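PDB 6T0Q: lectin from Pleurotus ostreatus, which probably binds galactose and N-acetylgalactosamine of glycans, using calcium-containing sites in its two beta-rich domains. Local coordinates for residues T233-A238 with T258-Y263; D239-L244 with S253-T258; G283-V288 with V341-A346. All blocks are in the same frame, centred on the assembly; numbering follows the deposited sequence.

Interaction 1. Residues T233-A238 with T258-Y263; sequences TVLIAA and TVADAY
I236 holds CG1 anti to its backbone N (chi1 -179°), which sends CG2 out between N and the carbonyl carbon; Y263 sets CG beside its own N (chi1 -57°). With the two groups so placed, I236 CG2 lies at the edge of the Y263 ring, in its plane, 3.8 Å from CE2. The two residues belong to neighbouring strands of an antiparallel sheet, one layer of the second domain's beta sandwich. Along the register, V234 with Y263 and I236 with D261 are hydrogen-bonded pairs, and L235 with A262 between them is a non-hydrogen-bonded pair. V234 N gives to Y263 O at 2.9 Å, and Y263 N returns a bond to V234 O at 2.8 Å. I236 and D261 exchange a second pair, I236 N to D261 O and D261 N to I236 O, each 2.9 Å. V234, I236, D261 and Y263 share the face turned to strand 241-246, where the beta-branched V234 and I236 give compact apolar bulk against L244 and Y242. D261 OD2 and Y263 OH both hydrogen-bond to Y242 OH, which gives these polar ends a partner between the layers. L235 and A262 occupy the other face, which the loop residues L195, I350 and F25 cover. The small A262, and A260 just before the strand, suit the places beside L235, whose CD1 comes to 3.6 Å from A260 CB and 4.3 Å from A262 CB. Further along, A237 CB meets A260 CB at 4.1 Å.

Interaction 2. Residues D239-L244 with S253-T258; sequences DDRYTL and SGSSYT. With CA (calcium ion), chain G.
Y242 and G254 form the hydrogen-bonded pair of an antiparallel beta hairpin: Y242 N gives to G254 O at 3.1 Å and G254 N to Y242 O at 3.2 Å. Next to them the hydroxyls T243 OG1 and S253 OG join by a hydrogen bond of 2.9 Å. A water accepts from R241 NH1 and donates to G254 O, and R241, part of a glycan pocket, rests one guanidinium face on S255 CB. Two flat contacts complete the packing. With CG between N and the carbonyl carbon (chi1 71°), Y242 lays its ring against the glycine backbone, G254 N standing 3.3 Å above one face toward the rim; a residue without CB suits that position. D239 and Y257 lie side by side, carboxylate and ring 15° apart, with D239 OD2 3.8 Å above the ring centre. Metal bonds run from D239 OD1 and D240 OD2, each 2.6 Å from the calcium ion; the peptide between these aspartates is cis, consistent with both carboxylates reaching one ion. N281, G283 and P285 supply the other protein ligands. D240 OD2 also accepts from G282 N. D239 divides its oxygens, OD1 for calcium and OD2 for W344 NE1, and the metal's charge probably keeps both aspartates ionised.

Interaction 3. Residues G283-V288 with V341-A346; sequences GGPAGV and VAPWGA. With CA (calcium ion), chain G.
W344 directs the six-membered end of its indole at the chain from P285 to G287. CH2 lies 3.6 Å from A286 O, which sits at the ring edge near its plane, while P285 CB approaches the same end obliquely, 4.2 Å from CZ2. P343 is turned differently: its CD stands 3.9 Å above the centre of the W344 ring, and its CG reaches across to P285 CB at 4.1 Å, so that the two proline rings cross obliquely. The peptide before P343 is cis, and in this surface turn G345 N bonds to V341 O. The other segment is the calcium-binding loop leading into strand 287-296 of the second sandwich domain. G283 O and P285 O bind the calcium ion at 2.8 and 2.5 Å, and G283 also contributes to an N-acetylgalactosamine site. Glycine suits G284 because, at its backbone angles, a CB would collide with P285 CD; at G287 a CB would come close to W344 CH2, consistent with glycine there. W344 has CG anti to its carbonyl carbon (chi1 -50°), and the tryptophan, held at D239, lies in the second shell of the metal site. Its ring also stacks with W200 and meets Y257 with the planes about 70° apart.

How the interactions relate
From the N terminus, strand 229-239 first pairs in interaction 1 with strand 261-265, closing a loop in which interaction 2 is nested. That inner contact is the hairpin of strands 241-246 and 249-254 together with its continuation to T258, a residue both contacts share. The chain thus leaves one sheet of the sandwich at D239, builds the edge of the facing sheet and returns. Interaction 3 opens only afterwards and closes a much longer loop, bringing the turn after strand 331-338 to the start of strand 287-296, the other neighbour of strand 229-239. D239 N bonds to G287 O, and a single calcium ion joins segments 239-244 and 283-288.

Interaction 1. Residues T233-A238 with T258-Y263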
loop_
_atom_site.group_PDB
_atom_site.type_symbol
_atom_site.label_atom_id
_atom_site.label_comp_id
_atom_site.label_asym_id
_atom_site.label_seq_id
_atom_site.Cartn_x
_atom_site.Cartn_y
_atom_site.Cartn_z
ATOM N N THR A 233 10.140 -8.529 -13.314
ATOM C CA THR A 233 10.365 -8.890 -14.705
ATOM C C THR A 233 9.007 -8.942 -15.383
ATOM O O THR A 233 8.073 -9.541 -14.844
ATOM C CB THR A 233 11.076 -10.234 -14.810
ATOM O OG1 THR A 233 12.274 -10.183 -14.021
ATOM C CG2 THR A 233 11.440 -10.538 -16.278
ATOM N N VAL A 234 8.889 -8.298 -16.542
ATOM C CA VAL A 234 7.613 -8.181 -17.247
ATOM C C VAL A 234 7.770 -8.755 -18.644
ATOM O O VAL A 234 8.716 -8.409 -19.359
ATOM C CB VAL A 234 7.132 -6.719 -17.326
ATOM C CG1 VAL A 234 5.797 -6.634 -18.093
ATOM C CG2 VAL A 234 7.009 -6.126 -15.939
ATOM N N LEU A 235 6.843 -9.624 -19.031
ATOM C CA LEU A 235 6.742 -10.132 -20.390
ATOM C C LEU A 235 5.406 -9.674 -20.960
ATOM O O LEU A 235 4.374 -9.880 -20.320
ATOM C CB LEU A 235 6.833 -11.659 -20.389
ATOM C CG LEU A 235 6.664 -12.325 -21.747
ATOM C CD1 LEU A 235 7.822 -11.933 -22.639
ATOM C CD2 LEU A 235 6.581 -13.842 -21.567
ATOM N N ILE A 236 5.405 -9.049 -22.142
ATOM C CA ILE A 236 4.176 -8.438 -22.647
ATOM C C ILE A 236 4.128 -8.479 -24.173
ATOM O O ILE A 236 5.152 -8.364 -24.856
ATOM C CB ILE A 236 4.050 -6.989 -22.122
ATOM C CG1 ILE A 236 2.763 -6.313 -22.604
ATOM C CG2 ILE A 236 5.273 -6.148 -22.528
ATOM C CD1 ILE A 236 2.500 -5.002 -21.821
ATOM N N ALA A 237 2.914 -8.632 -24.708
ATOM C CA ALA A 237 2.657 -8.489 -26.137
ATOM C C ALA A 237 1.234 -7.984 -26.320
ATOM O O ALA A 237 0.386 -8.154 -25.440
ATOM C CB ALA A 237 2.858 -9.814 -26.892
ATOM N N ALA A 238 0.970 -7.366 -27.474
ATOM C CA ALA A 238 -0.359 -6.830 -27.745
ATOM C C ALA A 238 -0.649 -6.840 -29.237
ATOM O O ALA A 238 0.254 -6.704 -30.068
ATOM C CB ALA A 238 -0.526 -5.396 -27.215
ATOM N N THR A 258 3.372 -11.342 -32.361
ATOM C CA THR A 258 4.078 -12.603 -32.557
ATOM C C THR A 258 5.440 -12.646 -31.878
ATOM O O THR A 258 6.000 -13.737 -31.720
ATOM C CB THR A 258 4.267 -12.886 -34.054
ATOM O OG1 THR A 258 4.967 -11.792 -34.656
ATOM C CG2 THR A 258 2.910 -13.062 -34.744
ATOM N N VAL A 259 5.984 -11.501 -31.484
ATOM C CA VAL A 259 7.260 -11.435 -30.785
ATOM C C VAL A 259 7.035 -10.617 -29.519
ATOM O O VAL A 259 6.793 -9.406 -29.596
ATOM C CB VAL A 259 8.364 -10.819 -31.656
ATOM C CG1 VAL A 259 9.670 -10.712 -30.866
ATOM C CG2 VAL A 259 8.561 -11.651 -32.943
ATOM N N ALA A 260 7.095 -11.277 -28.356
ATOM C CA ALA A 260 6.857 -10.605 -27.083
ATOM C C ALA A 260 8.096 -9.838 -26.626
ATOM O O ALA A 260 9.232 -10.161 -26.989
ATOM C CB ALA A 260 6.451 -11.614 -26.003
ATOM N N ASP A 261 7.867 -8.825 -25.794
ATOM C CA ASP A 261 8.938 -8.019 -25.219
ATOM C C ASP A 261 9.066 -8.303 -23.729
ATOM O O ASP A 261 8.059 -8.488 -23.043
ATOM C CB ASP A 261 8.664 -6.535 -25.433
ATOM C CG ASP A 261 8.441 -6.206 -26.889
ATOM O OD1 ASP A 261 9.255 -6.676 -27.709
ATOM O OD2 ASP A 261 7.437 -5.531 -27.214
ATOM N N ALA A 262 10.303 -8.311 -23.227
ATOM C CA ALA A 262 10.581 -8.513 -21.809
ATOM C C ALA A 262 11.363 -7.334 -21.255
ATOM O O ALA A 262 12.244 -6.783 -21.931
ATOM C CB ALA A 262 11.354 -9.822 -21.561
ATOM N N TYR A 263 11.044 -6.958 -20.015
ATOM C CA TYR A 263 11.641 -5.810 -19.354
ATOM C C TYR A 263 12.019 -6.165 -17.925
ATOM O O TYR A 263 11.360 -6.982 -17.278
ATOM C CB TYR A 263 10.688 -4.609 -19.316
ATOM C CG TYR A 263 10.205 -4.184 -20.676
ATOM C CD1 TYR A 263 10.953 -3.303 -21.449
ATOM C CD2 TYR A 263 8.999 -4.660 -21.191
ATOM C CE1 TYR A 263 10.521 -2.907 -22.710
ATOM C CE2 TYR A 263 8.554 -4.266 -22.447
ATOM C CZ TYR A 263 9.322 -3.387 -23.197
ATOM O OH TYR A 263 8.890 -2.994 -24.441
#

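Interaction 2. Residues D239-L244 with S253-T258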
loop_
_atom_site.group_PDB
_atom_site.type_symbol
_atom_site.label_atom_id
_atom_site.label_comp_id
_atom_site.label_asym_id
_atom_site.label_seq_id
_atom_site.Cartn_x
_atom_site.Cartn_y
_atom_site.Cartn_z
ATOM N N ASP A 239 -1.931 -7.001 -29.557
ATOM C CA ASP A 239 -2.482 -6.791 -30.892
ATOM C C ASP A 239 -3.367 -5.550 -30.791
ATOM O O ASP A 239 -4.459 -5.625 -30.221
ATOM C CB ASP A 239 -3.289 -8.021 -31.323
ATOM C CG ASP A 239 -3.793 -7.939 -32.764
ATOM O OD1 ASP A 239 -3.715 -6.861 -33.387
ATOM O OD2 ASP A 239 -4.259 -8.977 -33.279
ATOM N N ASP A 240 -2.924 -4.411 -31.336
ATOM C CA ASP A 240 -1.779 -4.232 -32.238
ATOM C C ASP A 240 -0.476 -3.754 -31.599
ATOM O O ASP A 240 0.601 -4.016 -32.128
ATOM C CB ASP A 240 -2.150 -3.208 -33.322
ATOM C CG ASP A 240 -2.880 -3.831 -34.482
ATOM O OD1 ASP A 240 -2.211 -4.481 -35.312
ATOM O OD2 ASP A 240 -4.119 -3.691 -34.551
ATOM N N ARG A 241 -0.574 -2.998 -30.507
ATOM C CA ARG A 241 0.600 -2.357 -29.922
ATOM C C ARG A 241 0.265 -1.952 -28.492
ATOM O O ARG A 241 -0.899 -1.938 -28.093
ATOM C CB ARG A 241 1.034 -1.132 -30.742
ATOM C CG ARG A 241 -0.042 -0.040 -30.812
ATOM C CD ARG A 241 0.458 1.232 -31.505
ATOM N NE ARG A 241 0.928 0.967 -32.864
ATOM C CZ ARG A 241 2.205 1.012 -33.243
ATOM N NH1 ARG A 241 3.155 1.324 -32.368
ATOM N NH2 ARG A 241 2.533 0.744 -34.503
ATOM N N TYR A 242 1.302 -1.594 -27.732
ATOM C CA TYR A 242 1.125 -1.216 -26.333
ATOM C C TYR A 242 2.222 -0.242 -25.940
ATOM O O TYR A 242 3.297 -0.208 -26.544
ATOM C CB TYR A 242 1.186 -2.431 -25.386
ATOM C CG TYR A 242 2.600 -2.956 -25.289
ATOM C CD1 TYR A 242 3.488 -2.459 -24.344
ATOM C CD2 TYR A 242 3.067 -3.902 -26.193
ATOM C CE1 TYR A 242 4.804 -2.900 -24.291
ATOM C CE2 TYR A 242 4.377 -4.364 -26.141
ATOM C CZ TYR A 242 5.237 -3.855 -25.190
ATOM O OH TYR A 242 6.541 -4.291 -25.139
ATOM N N THR A 243 1.950 0.522 -24.888
ATOM C CA THR A 243 2.979 1.203 -24.121
ATOM C C THR A 243 2.794 0.821 -22.661
ATOM O O THR A 243 1.667 0.825 -22.154
ATOM C CB THR A 243 2.916 2.727 -24.293
ATOM O OG1 THR A 243 3.111 3.052 -25.674
ATOM C CG2 THR A 243 4.015 3.396 -23.478
ATOM N N LEU A 244 3.896 0.495 -21.994
ATOM C CA LEU A 244 3.886 -0.030 -20.638
ATOM C C LEU A 244 4.511 0.985 -19.695
ATOM O O LEU A 244 5.574 1.538 -20.002
ATOM C CB LEU A 244 4.663 -1.342 -20.562
ATOM C CG LEU A 244 4.910 -1.908 -19.161
ATOM C CD1 LEU A 244 3.592 -2.398 -18.546
ATOM C CD2 LEU A 244 5.939 -3.030 -19.241
ATOM N N SER A 253 7.660 0.056 -25.151
ATOM C CA SER A 253 6.586 -0.038 -26.125
ATOM C C SER A 253 6.893 -1.171 -27.083
ATOM O O SER A 253 8.055 -1.532 -27.282
ATOM C CB SER A 253 6.437 1.272 -26.919
ATOM O OG SER A 253 5.918 2.287 -26.092
ATOM N N GLY A 254 5.843 -1.719 -27.689
ATOM C CA GLY A 254 6.010 -2.742 -28.700
ATOM C C GLY A 254 4.843 -2.684 -29.661
ATOM O O GLY A 254 3.838 -2.020 -29.406
ATOM N N SER A 255 4.989 -3.392 -30.787
ATOM C CA SER A 255 3.939 -3.400 -31.803
ATOM C C SER A 255 3.849 -4.746 -32.504
ATOM O O SER A 255 3.539 -4.804 -33.698
ATOM C CB SER A 255 4.163 -2.283 -32.839
ATOM O OG SER A 255 5.466 -2.350 -33.392
ATOM N N SER A 256 4.097 -5.832 -31.784
ATOM C CA SER A 256 4.055 -7.164 -32.366
ATOM C C SER A 256 3.232 -8.080 -31.480
ATOM O O SER A 256 3.402 -8.082 -30.255
ATOM C CB SER A 256 5.466 -7.739 -32.545
ATOM O OG SER A 256 5.378 -9.063 -33.040
ATOM N N TYR A 257 2.343 -8.860 -32.093
ATOM C CA TYR A 257 1.646 -9.914 -31.375
ATOM C C TYR A 257 2.233 -11.285 -31.671
ATOM O O TYR A 257 1.664 -12.300 -31.258
ATOM C CB TYR A 257 0.142 -9.880 -31.681
ATOM C CG TYR A 257 -0.240 -9.807 -33.155
ATOM C CD1 TYR A 257 -0.442 -10.958 -33.899
ATOM C CD2 TYR A 257 -0.427 -8.576 -33.785
ATOM C CE1 TYR A 257 -0.809 -10.895 -35.250
ATOM C CE2 TYR A 257 -0.780 -8.501 -35.129
ATOM C CZ TYR A 257 -0.975 -9.664 -35.852
ATOM O OH TYR A 257 -1.327 -9.586 -37.185
ATOM N N THR A 258 3.372 -11.342 -32.361
ATOM C CA THR A 258 4.078 -12.603 -32.557
ATOM C C THR A 258 5.440 -12.646 -31.878
ATOM O O THR A 258 6.000 -13.737 -31.720
ATOM C CB THR A 258 4.267 -12.886 -34.054
ATOM O OG1 THR A 258 4.967 -11.792 -34.656
ATOM C CG2 THR A 258 2.910 -13.062 -34.744
HETATM CA CA CA G . -5.792 -5.689 -34.339
HETATM O O HOH W 1 3.527 1.046 -29.473
#

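Interaction 3. Residues G283-V288 with V341-A346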
loop_
_atom_site.group_PDB
_atom_site.type_symbol
_atom_site.label_atom_id
_atom_site.label_comp_id
_atom_site.label_asym_id
_atom_site.label_seq_id
_atom_site.Cartn_x
_atom_site.Cartn_y
_atom_site.Cartn_z
ATOM N N GLY A 283 -7.580 -2.210 -35.732
ATOM C CA GLY A 283 -8.734 -2.780 -36.404
ATOM C C GLY A 283 -8.684 -4.292 -36.319
ATOM O O GLY A 283 -7.617 -4.905 -36.368
ATOM N N GLY A 284 -9.860 -4.901 -36.183
ATOM C CA GLY A 284 -9.975 -6.339 -36.122
ATOM C C GLY A 284 -9.829 -6.878 -34.711
ATOM O O GLY A 284 -10.172 -6.208 -33.728
ATOM N N PRO A 285 -9.327 -8.112 -34.588
ATOM C CA PRO A 285 -9.084 -8.688 -33.256
ATOM C C PRO A 285 -8.121 -7.827 -32.454
ATOM O O PRO A 285 -7.243 -7.160 -33.010
ATOM C CB PRO A 285 -8.471 -10.062 -33.564
ATOM C CG PRO A 285 -8.902 -10.371 -34.988
ATOM C CD PRO A 285 -8.945 -9.029 -35.677
ATOM N N ALA A 286 -8.290 -7.848 -31.133
ATOM C CA ALA A 286 -7.434 -7.063 -30.253
ATOM C C ALA A 286 -7.243 -7.782 -28.924
ATOM O O ALA A 286 -8.137 -8.491 -28.451
ATOM C CB ALA A 286 -8.025 -5.667 -30.001
ATOM N N GLY A 287 -6.082 -7.565 -28.313
ATOM C CA GLY A 287 -5.829 -8.076 -26.976
ATOM C C GLY A 287 -4.452 -7.652 -26.510
ATOM O O GLY A 287 -3.573 -7.323 -27.310
ATOM N N VAL A 288 -4.281 -7.657 -25.191
ATOM C CA VAL A 288 -2.963 -7.498 -24.585
ATOM C C VAL A 288 -2.787 -8.617 -23.567
ATOM O O VAL A 288 -3.748 -9.030 -22.907
ATOM C CB VAL A 288 -2.774 -6.099 -23.945
ATOM C CG1 VAL A 288 -3.790 -5.858 -22.859
ATOM C CG2 VAL A 288 -1.340 -5.922 -23.380
ATOM N N VAL A 341 -5.300 -19.341 -27.583
ATOM C CA VAL A 341 -6.488 -19.255 -28.426
ATOM C C VAL A 341 -6.162 -18.616 -29.773
ATOM O O VAL A 341 -5.272 -17.761 -29.894
ATOM C CB VAL A 341 -7.616 -18.460 -27.743
ATOM C CG1 VAL A 341 -8.160 -19.218 -26.542
ATOM C CG2 VAL A 341 -7.113 -17.060 -27.350
ATOM N N ALA A 342 -6.906 -19.040 -30.793
ATOM C CA ALA A 342 -6.996 -18.304 -32.044
ATOM C C ALA A 342 -7.463 -16.872 -31.769
ATOM O O ALA A 342 -8.195 -16.625 -30.805
ATOM C CB ALA A 342 -7.976 -19.005 -32.991
ATOM N N PRO A 343 -7.065 -15.904 -32.603
ATOM C CA PRO A 343 -6.257 -16.088 -33.812
ATOM C C PRO A 343 -4.755 -16.080 -33.559
ATOM O O PRO A 343 -4.017 -16.407 -34.478
ATOM C CB PRO A 343 -6.657 -14.883 -34.674
ATOM C CG PRO A 343 -6.910 -13.808 -33.650
ATOM C CD PRO A 343 -7.582 -14.523 -32.498
ATOM N N TRP A 344 -4.307 -15.737 -32.344
ATOM C CA TRP A 344 -2.869 -15.586 -32.123
ATOM C C TRP A 344 -2.158 -16.925 -31.945
ATOM O O TRP A 344 -0.986 -17.046 -32.315
ATOM C CB TRP A 344 -2.624 -14.682 -30.918
ATOM C CG TRP A 344 -3.426 -13.413 -31.042
ATOM C CD1 TRP A 344 -3.202 -12.387 -31.915
ATOM C CD2 TRP A 344 -4.602 -13.062 -30.301
ATOM N NE1 TRP A 344 -4.157 -11.408 -31.753
ATOM C CE2 TRP A 344 -5.026 -11.794 -30.767
ATOM C CE3 TRP A 344 -5.334 -13.690 -29.286
ATOM C CZ2 TRP A 344 -6.150 -11.144 -30.249
ATOM C CZ3 TRP A 344 -6.447 -13.034 -28.762
ATOM C CH2 TRP A 344 -6.841 -11.772 -29.244
ATOM N N GLY A 345 -2.827 -17.928 -31.389
ATOM C CA GLY A 345 -2.158 -19.213 -31.252
ATOM C C GLY A 345 -1.127 -19.226 -30.127
ATOM O O GLY A 345 -1.021 -18.307 -29.313
ATOM N N ALA A 346 -0.342 -20.301 -30.109
ATOM C CA ALA A 346 0.619 -20.538 -29.036
ATOM C C ALA A 346 2.065 -20.286 -29.446
ATOM O O ALA A 346 2.970 -20.545 -28.645
ATOM C CB ALA A 346 0.476 -21.979 -28.516
HETATM CA CA CA G . -5.792 -5.689 -34.339
#